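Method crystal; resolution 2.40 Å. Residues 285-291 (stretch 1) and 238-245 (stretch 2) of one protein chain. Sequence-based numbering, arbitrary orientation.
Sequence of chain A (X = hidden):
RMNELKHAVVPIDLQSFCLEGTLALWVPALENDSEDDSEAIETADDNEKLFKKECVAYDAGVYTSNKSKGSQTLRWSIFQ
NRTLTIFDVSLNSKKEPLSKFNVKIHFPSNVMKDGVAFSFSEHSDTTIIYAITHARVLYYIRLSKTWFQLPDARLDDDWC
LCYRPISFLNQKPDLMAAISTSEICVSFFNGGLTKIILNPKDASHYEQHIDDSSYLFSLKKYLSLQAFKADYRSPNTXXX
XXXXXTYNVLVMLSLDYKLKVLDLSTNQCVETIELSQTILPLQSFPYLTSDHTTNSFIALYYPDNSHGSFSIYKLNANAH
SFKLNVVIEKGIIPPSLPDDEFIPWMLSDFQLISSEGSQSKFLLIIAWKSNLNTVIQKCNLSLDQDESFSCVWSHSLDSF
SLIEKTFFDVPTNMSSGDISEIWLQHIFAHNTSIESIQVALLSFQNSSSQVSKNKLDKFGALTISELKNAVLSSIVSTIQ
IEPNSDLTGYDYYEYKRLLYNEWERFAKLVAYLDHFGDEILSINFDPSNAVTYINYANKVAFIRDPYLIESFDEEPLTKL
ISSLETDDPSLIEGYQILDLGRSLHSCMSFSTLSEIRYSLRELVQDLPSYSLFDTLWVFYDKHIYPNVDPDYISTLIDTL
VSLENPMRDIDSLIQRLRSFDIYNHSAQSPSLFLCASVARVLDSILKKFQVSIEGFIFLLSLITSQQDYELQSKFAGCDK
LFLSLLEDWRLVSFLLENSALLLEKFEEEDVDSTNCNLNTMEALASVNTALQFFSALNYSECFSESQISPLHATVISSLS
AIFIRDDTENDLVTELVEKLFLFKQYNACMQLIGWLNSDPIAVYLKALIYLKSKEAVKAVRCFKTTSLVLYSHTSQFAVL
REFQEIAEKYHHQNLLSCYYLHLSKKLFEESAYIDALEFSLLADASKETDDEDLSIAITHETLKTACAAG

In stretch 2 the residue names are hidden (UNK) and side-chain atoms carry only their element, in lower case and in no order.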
# COMPACT_ATOMS: atom_id res chain seq x y z
N PHE A 285 -28.05 -13.36 25.43
CA PHE A 285 -27.62 -13.85 24.12
C PHE A 285 -28.77 -14.60 23.44
O PHE A 285 -29.72 -15.00 24.12
CB PHE A 285 -26.39 -14.76 24.25
CG PHE A 285 -26.45 -15.73 25.40
CD1 PHE A 285 -27.32 -16.82 25.39
CD2 PHE A 285 -25.62 -15.55 26.51
CE1 PHE A 285 -27.37 -17.70 26.45
CE2 PHE A 285 -25.67 -16.44 27.58
CZ PHE A 285 -26.54 -17.51 27.55
N PRO A 286 -28.69 -14.80 22.11
CA PRO A 286 -29.73 -15.59 21.45
C PRO A 286 -29.71 -17.06 21.89
O PRO A 286 -28.65 -17.62 22.17
CB PRO A 286 -29.41 -15.46 19.96
CG PRO A 286 -27.99 -15.01 19.89
CD PRO A 286 -27.75 -14.20 21.14
N TYR A 287 -30.90 -17.66 21.96
CA TYR A 287 -31.07 -19.05 22.35
C TYR A 287 -31.54 -19.88 21.17
O TYR A 287 -31.38 -21.10 21.15
CB TYR A 287 -32.12 -19.16 23.45
CG TYR A 287 -31.63 -18.93 24.86
CD1 TYR A 287 -31.60 -17.65 25.40
CD2 TYR A 287 -31.23 -20.00 25.66
CE1 TYR A 287 -31.16 -17.44 26.70
CE2 TYR A 287 -30.79 -19.80 26.96
CZ TYR A 287 -30.76 -18.52 27.47
OH TYR A 287 -30.32 -18.31 28.76
N LEU A 288 -32.14 -19.21 20.19
CA LEU A 288 -32.73 -19.88 19.04
C LEU A 288 -32.17 -19.38 17.72
O LEU A 288 -31.89 -18.19 17.57
CB LEU A 288 -34.25 -19.69 19.04
CG LEU A 288 -35.10 -20.32 20.15
CD1 LEU A 288 -36.57 -19.99 19.90
CD2 LEU A 288 -34.89 -21.82 20.23
N THR A 289 -32.00 -20.30 16.78
CA THR A 289 -31.79 -19.95 15.37
C THR A 289 -32.36 -21.03 14.44
O THR A 289 -32.48 -22.19 14.83
CB THR A 289 -30.30 -19.68 15.05
OG1 THR A 289 -30.21 -18.89 13.86
CG2 THR A 289 -29.53 -20.99 14.85
N SER A 290 -32.70 -20.63 13.22
CA SER A 290 -33.20 -21.58 12.22
C SER A 290 -32.28 -21.62 11.01
O SER A 290 -31.54 -20.67 10.76
CB SER A 290 -34.62 -21.23 11.80
OG SER A 290 -34.65 -20.18 10.85
N ASP A 291 -32.32 -22.73 10.27
CA ASP A 291 -31.49 -22.86 9.08
C ASP A 291 -32.05 -22.04 7.93
O ASP A 291 -33.27 -21.90 7.79
CB ASP A 291 -31.27 -24.33 8.70
CG ASP A 291 -32.55 -25.02 8.28
OD1 ASP A 291 -33.52 -25.02 9.08
OD2 ASP A 291 -32.59 -25.58 7.16
N UNK A 238 -40.80 -13.48 26.74
CA UNK A 238 -40.03 -14.00 25.61
C UNK A 238 -38.56 -13.65 25.82
O UNK A 238 -38.20 -12.48 26.01
c UNK A 238 -40.53 -13.45 24.26
c UNK A 238 -39.80 -14.12 23.09
c UNK A 238 -42.06 -13.58 24.13
c UNK A 238 -42.58 -15.00 24.04
N UNK A 239 -37.71 -14.67 25.80
CA UNK A 239 -36.26 -14.47 25.94
C UNK A 239 -35.51 -14.75 24.64
O UNK A 239 -34.30 -14.55 24.56
c UNK A 239 -35.67 -15.29 27.10
c UNK A 239 -34.91 -17.67 27.62
c UNK A 239 -36.25 -14.82 28.43
c UNK A 239 -35.89 -16.79 26.89
N UNK A 240 -36.24 -15.23 23.63
CA UNK A 240 -35.69 -15.50 22.30
C UNK A 240 -36.84 -15.87 21.35
O UNK A 240 -37.66 -16.73 21.67
o UNK A 240 -33.71 -16.55 21.33
c UNK A 240 -34.68 -16.65 22.36
N UNK A 241 -36.90 -15.20 20.20
CA UNK A 241 -37.92 -15.53 19.19
C UNK A 241 -37.43 -15.37 17.75
O UNK A 241 -36.65 -14.46 17.44
c UNK A 241 -40.22 -10.69 19.46
s UNK A 241 -40.68 -12.41 19.29
c UNK A 241 -39.07 -13.22 19.43
c UNK A 241 -39.22 -14.74 19.41
N UNK A 242 -37.89 -16.27 16.88
CA UNK A 242 -37.54 -16.26 15.46
C UNK A 242 -38.75 -16.51 14.56
O UNK A 242 -39.64 -17.29 14.88
c UNK A 242 -35.95 -19.79 15.04
c UNK A 242 -35.06 -16.76 15.57
c UNK A 242 -36.72 -18.66 15.69
c UNK A 242 -36.42 -17.27 15.10
N UNK A 243 -38.77 -15.82 13.42
CA UNK A 243 -39.82 -15.94 12.44
C UNK A 243 -39.41 -16.91 11.34
O UNK A 243 -38.28 -16.85 10.86
c UNK A 243 -42.27 -15.04 10.60
c UNK A 243 -40.41 -14.14 9.38
c UNK A 243 -40.95 -14.59 10.59
c UNK A 243 -42.47 -14.61 8.24
c UNK A 243 -43.03 -15.06 9.44
c UNK A 243 -40.13 -14.55 11.85
c UNK A 243 -41.16 -14.16 8.21
N UNK A 244 -40.32 -17.80 10.95
CA UNK A 244 -40.07 -18.79 9.91
C UNK A 244 -41.06 -18.63 8.76
O UNK A 244 -42.10 -18.00 8.91
c UNK A 244 -37.98 -20.36 11.76
c UNK A 244 -40.16 -20.21 10.47
c UNK A 244 -39.82 -22.00 12.17
c UNK A 244 -39.49 -20.56 11.80
N UNK A 245 -40.71 -19.20 7.61
CA UNK A 245 -41.60 -19.27 6.44
C UNK A 245 -41.12 -20.39 5.48
O UNK A 245 -39.96 -20.77 5.55
c UNK A 245 -41.73 -17.90 5.74
o UNK A 245 -40.68 -17.02 6.10

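Position 238 carries four carbons, forked at the first, with one arm two carbons long, and they are out of reach of stretch 1. That beta-branched pattern is isoleucine, and the side chain of Ile238 takes no part in the contact.

Position 239 repeats the pattern: four carbons, a fork at the first, one arm two carbons long. Here the CA-to-CB bond points toward stretch 1, and the tip of the long arm sits over one face of the Tyr287 ring. The residue is Ile239; its CD1 lies 3.9 Å from Tyr287 CE1 and 4.1 Å from the ring centroid, 21° off the normal, a CH-pi contact.

Position 240 has one carbon and then one oxygen, with no second branch, and the oxygen meets the backbone amides of Tyr287 and Leu288. This is Ser240, whose oxygen accepts two amide hydrogens: Tyr287 N donates to Ser240 OG at 3.1 Å with a nearly straight angle of 163°, and Leu288 N donates to the same OG at 3.3 Å through a weak bond bent to 135°.

Position 241 has two carbons, a sulfur and a last carbon in an unbranched chain, with no contact to stretch 1. Only methionine fits; the CA-to-CB bond of Met241 points away.

Position 242 again shows four carbons forked at the first, one arm longer, and its CA-to-CB bond points toward stretch 1. The long arm lies against Leu288 and Ser290. This is Ile242: its CD1 packs 3.8 Å from Ser290 CB, while its CG1 approaches Leu288 CB at 4.3 Å.

Position 243 has one carbon leading to a ring of six carbons without a hydroxyl, clear of stretch 1, hence Phe243, which turns away.

Position 244 has four carbons forked at the second, and one branch end reaches Ser290. This is the leucine pattern. The CA-to-CB bond of Leu244 runs sideways, but the end of the side chain comes nearer, bringing CD2 to 3.5 Å from Ser290 OG.

Position 245 holds one carbon and one oxygen, beyond reach of stretch 1: Ser245.

The two strands run nearly parallel, 14° apart, with a closest axial approach of 6.7 Å, and no backbone-to-backbone hydrogen bond links them. Side chains fill the gap instead. From 240 to 243, alternation sends 240 and 242 toward the partner and 241 and 243 away; Ile239, at the corner before the strand, adds a contact outside that pattern. The design rule is compact: one short hydroxyl side chain anchors two successive backbone amides, and aliphatic groups pack on both sides of it in sequence, Ile239 on the tyrosine ring and Ile242 against Leu288 and Ser290. Together the stretches bury 394 Å².

Stretch 2, residues 238-245: IISMIFLS
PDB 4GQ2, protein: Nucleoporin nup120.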